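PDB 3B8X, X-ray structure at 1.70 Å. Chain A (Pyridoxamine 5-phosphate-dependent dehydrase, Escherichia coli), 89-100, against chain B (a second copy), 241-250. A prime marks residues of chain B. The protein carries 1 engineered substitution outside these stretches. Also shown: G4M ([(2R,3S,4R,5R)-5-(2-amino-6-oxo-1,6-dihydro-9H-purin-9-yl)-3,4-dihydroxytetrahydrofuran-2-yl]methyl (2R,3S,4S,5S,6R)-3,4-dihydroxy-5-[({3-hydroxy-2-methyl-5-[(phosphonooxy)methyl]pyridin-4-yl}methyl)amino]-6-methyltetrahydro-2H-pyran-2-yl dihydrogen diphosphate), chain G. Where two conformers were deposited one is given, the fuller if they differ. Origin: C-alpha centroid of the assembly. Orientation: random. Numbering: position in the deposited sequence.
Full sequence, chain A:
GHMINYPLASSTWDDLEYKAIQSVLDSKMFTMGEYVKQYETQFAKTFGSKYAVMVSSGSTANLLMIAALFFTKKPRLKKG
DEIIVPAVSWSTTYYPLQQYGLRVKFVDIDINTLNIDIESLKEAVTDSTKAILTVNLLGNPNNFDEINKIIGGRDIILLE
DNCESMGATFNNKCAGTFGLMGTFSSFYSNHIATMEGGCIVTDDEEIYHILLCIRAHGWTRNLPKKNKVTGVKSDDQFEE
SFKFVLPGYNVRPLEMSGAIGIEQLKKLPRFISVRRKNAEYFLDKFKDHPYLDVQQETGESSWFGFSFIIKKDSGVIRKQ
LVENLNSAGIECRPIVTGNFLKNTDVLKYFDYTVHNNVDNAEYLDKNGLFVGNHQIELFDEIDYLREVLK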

# COMPACT_ATOMS: atom_id res chain seq x y z
N SER A 89 -9.63 17.99 -4.94
CA SER A 89 -9.72 16.78 -4.13
C SER A 89 -8.36 16.46 -3.52
O SER A 89 -7.57 17.35 -3.31
CB SER A 89 -10.24 15.60 -4.94
OG SER A 89 -10.41 14.51 -4.06
N TRP A 90 -8.07 15.20 -3.21
CA TRP A 90 -6.76 14.82 -2.63
C TRP A 90 -5.92 14.23 -3.78
O TRP A 90 -6.49 13.72 -4.75
CB TRP A 90 -6.90 13.79 -1.48
CG TRP A 90 -5.60 13.48 -0.78
CD1 TRP A 90 -4.89 12.29 -0.77
CD2 TRP A 90 -4.91 14.34 0.08
NE1 TRP A 90 -3.73 12.42 -0.04
CE2 TRP A 90 -3.73 13.67 0.52
CE3 TRP A 90 -5.13 15.66 0.50
CZ2 TRP A 90 -2.77 14.28 1.34
CZ3 TRP A 90 -4.18 16.26 1.33
CH2 TRP A 90 -3.00 15.59 1.70
N SER A 91 -4.59 14.23 -3.67
CA SER A 91 -3.76 13.72 -4.74
C SER A 91 -4.05 12.29 -5.13
O SER A 91 -4.07 11.96 -6.32
CB SER A 91 -2.29 13.86 -4.39
OG SER A 91 -1.99 13.05 -3.27
N THR A 92 -4.20 11.43 -4.13
CA THR A 92 -4.43 10.01 -4.40
C THR A 92 -5.84 9.70 -4.87
O THR A 92 -6.21 8.55 -5.02
CB THR A 92 -4.02 9.11 -3.26
OG1 THR A 92 -4.73 9.50 -2.08
CG2 THR A 92 -2.53 9.22 -3.03
N THR A 93 -6.64 10.74 -5.12
CA THR A 93 -7.92 10.48 -5.76
C THR A 93 -7.53 10.33 -7.24
O THR A 93 -8.11 9.52 -7.98
CB THR A 93 -8.81 11.68 -5.63
OG1 THR A 93 -9.22 11.84 -4.26
CG2 THR A 93 -10.02 11.54 -6.55
N TYR A 94 -6.58 11.14 -7.69
CA TYR A 94 -6.19 11.16 -9.10
C TYR A 94 -5.06 10.22 -9.47
O TYR A 94 -5.07 9.68 -10.56
CB TYR A 94 -5.77 12.58 -9.55
CG TYR A 94 -6.69 13.71 -9.09
CD1 TYR A 94 -7.93 13.91 -9.70
CD2 TYR A 94 -6.32 14.59 -8.06
CE1 TYR A 94 -8.75 14.94 -9.32
CE2 TYR A 94 -7.17 15.61 -7.65
CZ TYR A 94 -8.36 15.80 -8.32
OH TYR A 94 -9.22 16.84 -7.97
N TYR A 95 -4.09 9.99 -8.59
CA TYR A 95 -2.99 9.12 -8.99
C TYR A 95 -3.31 7.79 -9.55
O TYR A 95 -2.60 7.35 -10.47
CB TYR A 95 -1.94 8.92 -7.90
CG TYR A 95 -1.24 10.20 -7.53
CD1 TYR A 95 -1.12 11.25 -8.44
CD2 TYR A 95 -0.69 10.35 -6.26
CE1 TYR A 95 -0.45 12.45 -8.09
CE2 TYR A 95 -0.01 11.55 -5.90
CZ TYR A 95 0.06 12.59 -6.79
OH TYR A 95 0.73 13.73 -6.40
N PRO A 96 -4.28 7.11 -8.93
CA PRO A 96 -4.63 5.76 -9.40
C PRO A 96 -5.08 5.82 -10.86
O PRO A 96 -4.86 4.90 -11.68
CB PRO A 96 -5.81 5.42 -8.52
CG PRO A 96 -5.40 6.05 -7.14
CD PRO A 96 -4.91 7.41 -7.63
N LEU A 97 -5.73 6.94 -11.17
CA LEU A 97 -6.22 7.12 -12.51
C LEU A 97 -5.02 7.11 -13.44
O LEU A 97 -5.06 6.54 -14.52
CB LEU A 97 -6.94 8.45 -12.66
CG LEU A 97 -8.10 8.63 -11.67
CD1 LEU A 97 -8.96 9.84 -12.04
CD2 LEU A 97 -8.96 7.38 -11.58
N GLN A 98 -3.98 7.81 -13.05
CA GLN A 98 -2.80 7.88 -13.90
C GLN A 98 -2.10 6.55 -13.96
O GLN A 98 -1.61 6.11 -15.02
CB GLN A 98 -1.86 8.95 -13.37
CG GLN A 98 -0.62 9.25 -14.20
CD GLN A 98 0.50 8.23 -14.01
OE1 GLN A 98 0.55 7.49 -13.02
NE2 GLN A 98 1.37 8.14 -14.99
N GLN A 99 -2.06 5.90 -12.81
CA GLN A 99 -1.40 4.61 -12.69
C GLN A 99 -2.05 3.53 -13.53
O GLN A 99 -1.40 2.58 -13.93
CB GLN A 99 -1.26 4.23 -11.21
CG GLN A 99 -0.17 5.10 -10.57
CD GLN A 99 -0.38 5.48 -9.11
OE1 GLN A 99 0.52 6.07 -8.47
NE2 GLN A 99 -1.55 5.13 -8.55
N TYR A 100 -3.33 3.68 -13.79
CA TYR A 100 -4.04 2.70 -14.61
C TYR A 100 -4.29 3.18 -16.04
O TYR A 100 -4.96 2.52 -16.80
CB TYR A 100 -5.33 2.21 -13.93
CG TYR A 100 -4.99 1.16 -12.89
CD1 TYR A 100 -4.53 1.55 -11.63
CD2 TYR A 100 -4.89 -0.20 -13.24
CE1 TYR A 100 -4.04 0.60 -10.71
CE2 TYR A 100 -4.42 -1.17 -12.32
CZ TYR A 100 -4.00 -0.75 -11.06
OH TYR A 100 -3.48 -1.67 -10.14
N SER B 241 2.29 22.92 2.31
CA SER B 241 1.38 22.07 3.08
C SER B 241 0.96 20.89 2.20
O SER B 241 1.27 19.73 2.48
CB SER B 241 0.14 22.91 3.46
OG SER B 241 -0.82 22.19 4.22
N PHE B 242 0.25 21.22 1.13
CA PHE B 242 -0.28 20.25 0.17
C PHE B 242 0.24 20.61 -1.25
O PHE B 242 -0.47 21.08 -2.12
CB PHE B 242 -1.82 20.24 0.18
CG PHE B 242 -2.47 19.79 1.49
CD1 PHE B 242 -1.89 18.83 2.32
CD2 PHE B 242 -3.73 20.27 1.83
CE1 PHE B 242 -2.56 18.40 3.49
CE2 PHE B 242 -4.41 19.83 2.98
CZ PHE B 242 -3.83 18.88 3.80
N LYS B 243 1.51 20.40 -1.47
CA LYS B 243 2.11 20.62 -2.78
C LYS B 243 2.33 19.17 -3.30
O LYS B 243 3.04 18.37 -2.67
CB LYS B 243 3.44 21.33 -2.49
CG LYS B 243 4.29 21.67 -3.70
CD LYS B 243 4.79 23.12 -3.55
CE LYS B 243 6.16 23.40 -4.13
NZ LYS B 243 6.60 24.79 -3.74
N PHE B 244 1.74 18.82 -4.44
CA PHE B 244 1.82 17.47 -4.99
C PHE B 244 2.67 17.42 -6.26
O PHE B 244 2.33 18.05 -7.25
CB PHE B 244 0.39 17.02 -5.27
CG PHE B 244 -0.40 16.83 -4.02
CD1 PHE B 244 -1.55 17.57 -3.78
CD2 PHE B 244 0.03 15.93 -3.05
CE1 PHE B 244 -2.33 17.37 -2.63
CE2 PHE B 244 -0.74 15.74 -1.87
CZ PHE B 244 -1.92 16.46 -1.67
N VAL B 245 3.76 16.64 -6.23
CA VAL B 245 4.76 16.63 -7.32
C VAL B 245 5.16 15.39 -8.10
O VAL B 245 5.80 15.51 -9.15
CB VAL B 245 6.06 17.36 -6.85
CG1 VAL B 245 5.69 18.74 -6.32
CG2 VAL B 245 6.77 16.58 -5.70
N LEU B 246 4.87 14.20 -7.57
CA LEU B 246 5.13 12.94 -8.27
C LEU B 246 3.88 12.08 -8.05
O LEU B 246 3.26 12.17 -6.98
CB LEU B 246 6.36 12.25 -7.67
CG LEU B 246 7.66 12.89 -8.14
CD1 LEU B 246 8.77 12.16 -7.48
CD2 LEU B 246 7.83 12.87 -9.67
N PRO B 247 3.49 11.27 -9.05
CA PRO B 247 2.34 10.37 -8.89
C PRO B 247 2.74 9.22 -7.94
O PRO B 247 3.27 8.21 -8.37
CB PRO B 247 2.06 9.86 -10.33
CG PRO B 247 3.13 10.49 -11.23
CD PRO B 247 4.20 11.07 -10.33
N GLY B 248 2.47 9.38 -6.65
CA GLY B 248 2.83 8.36 -5.66
C GLY B 248 1.66 7.61 -4.98
O GLY B 248 0.54 7.46 -5.53
N TYR B 249 1.92 7.18 -3.75
CA TYR B 249 0.92 6.39 -3.02
C TYR B 249 0.97 6.85 -1.60
O TYR B 249 1.76 7.70 -1.22
CB TYR B 249 1.43 4.91 -2.99
CG TYR B 249 1.56 4.29 -4.38
CD1 TYR B 249 2.77 4.38 -5.11
CD2 TYR B 249 0.46 3.69 -5.00
CE1 TYR B 249 2.84 3.88 -6.44
CE2 TYR B 249 0.51 3.21 -6.35
CZ TYR B 249 1.72 3.28 -7.06
OH TYR B 249 1.82 2.76 -8.36
N ASN B 250 0.11 6.25 -0.79
CA ASN B 250 0.30 6.39 0.64
C ASN B 250 0.61 4.94 1.05
O ASN B 250 -0.30 4.09 1.10
CB ASN B 250 -0.93 6.84 1.41
CG ASN B 250 -0.79 6.62 2.92
OD1 ASN B 250 0.22 6.06 3.37
ND2 ASN B 250 -1.80 7.04 3.71
OP3 G4M G . -4.88 9.88 4.04
PL G4M G . -5.50 8.54 3.43
OP1 G4M G . -4.43 7.73 2.60
OP2 G4M G . -6.15 7.60 4.55
OP4 G4M G . -6.76 8.88 2.50
C5B G4M G . -6.36 9.51 1.29
C5L G4M G . -7.47 10.44 0.80
C6L G4M G . -8.17 10.15 -0.36
N1L G4M G . -9.13 10.94 -0.85
C2L G4M G . -9.39 12.12 -0.31
C2A G4M G . -10.43 13.00 -1.00
C3L G4M G . -8.71 12.52 0.86
O3L G4M G . -8.94 13.74 1.42
C4L G4M G . -7.73 11.66 1.43
C4A G4M G . -6.99 12.06 2.56
N4A G4M G . -7.23 13.23 3.13
C4G G4M G . -6.63 13.58 4.32
C5G G4M G . -6.24 15.06 4.35
C6G G4M G . -7.48 15.90 4.03
O5G G4M G . -5.80 15.37 5.67
C3G G4M G . -5.40 12.71 4.64
O3G G4M G . -5.70 11.88 5.77
C2G G4M G . -4.17 13.61 4.90
O2G G4M G . -3.06 12.83 5.39
C1G G4M G . -4.50 14.78 5.88
O1G G4M G . -3.52 15.83 5.74
P2 G4M G . -3.24 16.22 7.26
O3P G4M G . -4.59 16.62 8.04
O4P G4M G . -2.29 17.51 7.22
OPP G4M G . -2.54 14.94 7.97
P G4M G . -1.53 15.45 9.13
O1P G4M G . -1.01 16.96 8.95
O2P G4M G . -0.25 14.48 9.06
O5' G4M G . -2.20 15.25 10.60
C5' G4M G . -3.27 16.17 10.82
C4' G4M G . -3.18 16.76 12.23
O4' G4M G . -3.32 15.74 13.26
C3' G4M G . -1.78 17.42 12.45
O3' G4M G . -1.88 18.59 13.27
C2' G4M G . -0.97 16.30 13.12
O2' G4M G . -0.02 16.84 14.05
C1' G4M G . -2.05 15.54 13.90
N9 G4M G . -1.72 14.11 13.98
C8 G4M G . -1.60 13.26 12.92
N7 G4M G . -1.30 12.07 13.39
C4 G4M G . -1.49 13.44 15.13
C5 G4M G . -1.22 12.12 14.75
C6 G4M G . -0.97 11.17 15.77
O6 G4M G . -0.77 10.01 15.51
N3 G4M G . -1.48 13.78 16.41
C2 G4M G . -1.23 12.89 17.34
N1 G4M G . -0.98 11.59 17.05
N2 G4M G . -1.24 13.28 18.66

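Ser89 does not contact the chain B stretch, and its hydroxyl serves its own chain: OG donates to Thr93 OG1 at 2.9 Å, while the same Ser89 OG is 3.4 Å from G4M C2A. The contact proper begins with Trp90. Its CA-to-CB bond runs sideways to the opposing stretch, but the t rotamer (chi1 -175°) carries the indole to two phenylalanines. Against Phe242′ the edge of Trp90 meets the phenylalanine face, with centroids 4.8 Å apart and planes at 89°; the closest pair is Trp90 CH2 and Phe242′ CE1 at 3.4 Å. Against Phe244′ the roles are reversed: the edge of Phe244′ points at the indole face, with centroids 5.0 Å apart, planes at 83°, and Trp90 CH2 3.6 Å from Phe244′ CZ. Both angles are close to perpendicular, so hydrogen-bearing edges meet pi faces in each case. The opposite face of the indole is taken by the ligand, whose C4L lies over it, so the tryptophan is held between the second chain and the bound pyridine ring.

Ser91 points toward the chain B stretch and covers the face of Phe244′. Its CB sits 3.4 Å from the ring centroid and only 12° off the normal, which identifies a CH-pi contact; Ser91 OG, in the p rotamer, lies 3.3 Å from Phe244′ CE2. The Phe244′ ring thus uses its edge against Trp90 and a face against Ser91. Thr92 also points toward the partner but approaches more loosely, its CG2 being 4.3 Å from Gly248′ O. Thr93 and Tyr94 are out of reach.

Tyr95 is the next major point of contact, with Tyr95 CA 5.5 Å from Pro247′ CA. Pro247′ CA stands 3.5 Å from the centroid of the tyrosine ring and 11° off its normal, a second CH-pi contact with nearly axial geometry. The side chains add an apolar approach, Tyr95 CD1 to Pro247′ CB at 4.0 Å. Gly248′ N lies over the same ring, and Gly248′ O comes to 3.2 Å from Tyr95 CD2, so the backbone after the proline follows the aromatic surface closely. At the far end of the ring, Tyr95 OH is 3.0 Å from Leu246′ O and 3.5 Å from Phe244′ CB.

Pro96 points away and Leu97 is out of reach. The helix is kinked here, where the N atoms of Pro96 and Leu97 lack bonds to the preceding turn; Leu97 N makes only a weak bond to Tyr94 O, at 2.9 Å. The i to i-4 pairing resumes weakly with Gln98 N to Tyr94 O at 3.3 Å and firmly with Gln99 N to Tyr95 O at 2.8 Å. Gln98 touches the proline lightly, Gln98 OE1 to Pro247′ CB at 3.9 Å. Gln99 is more extensively covered and reaches the Pro247′-Tyr249′ segment, although its side-chain amide is probably turned over in the model, which leaves its polar contacts unassigned. Tyr100 leaves helical geometry and makes no contact.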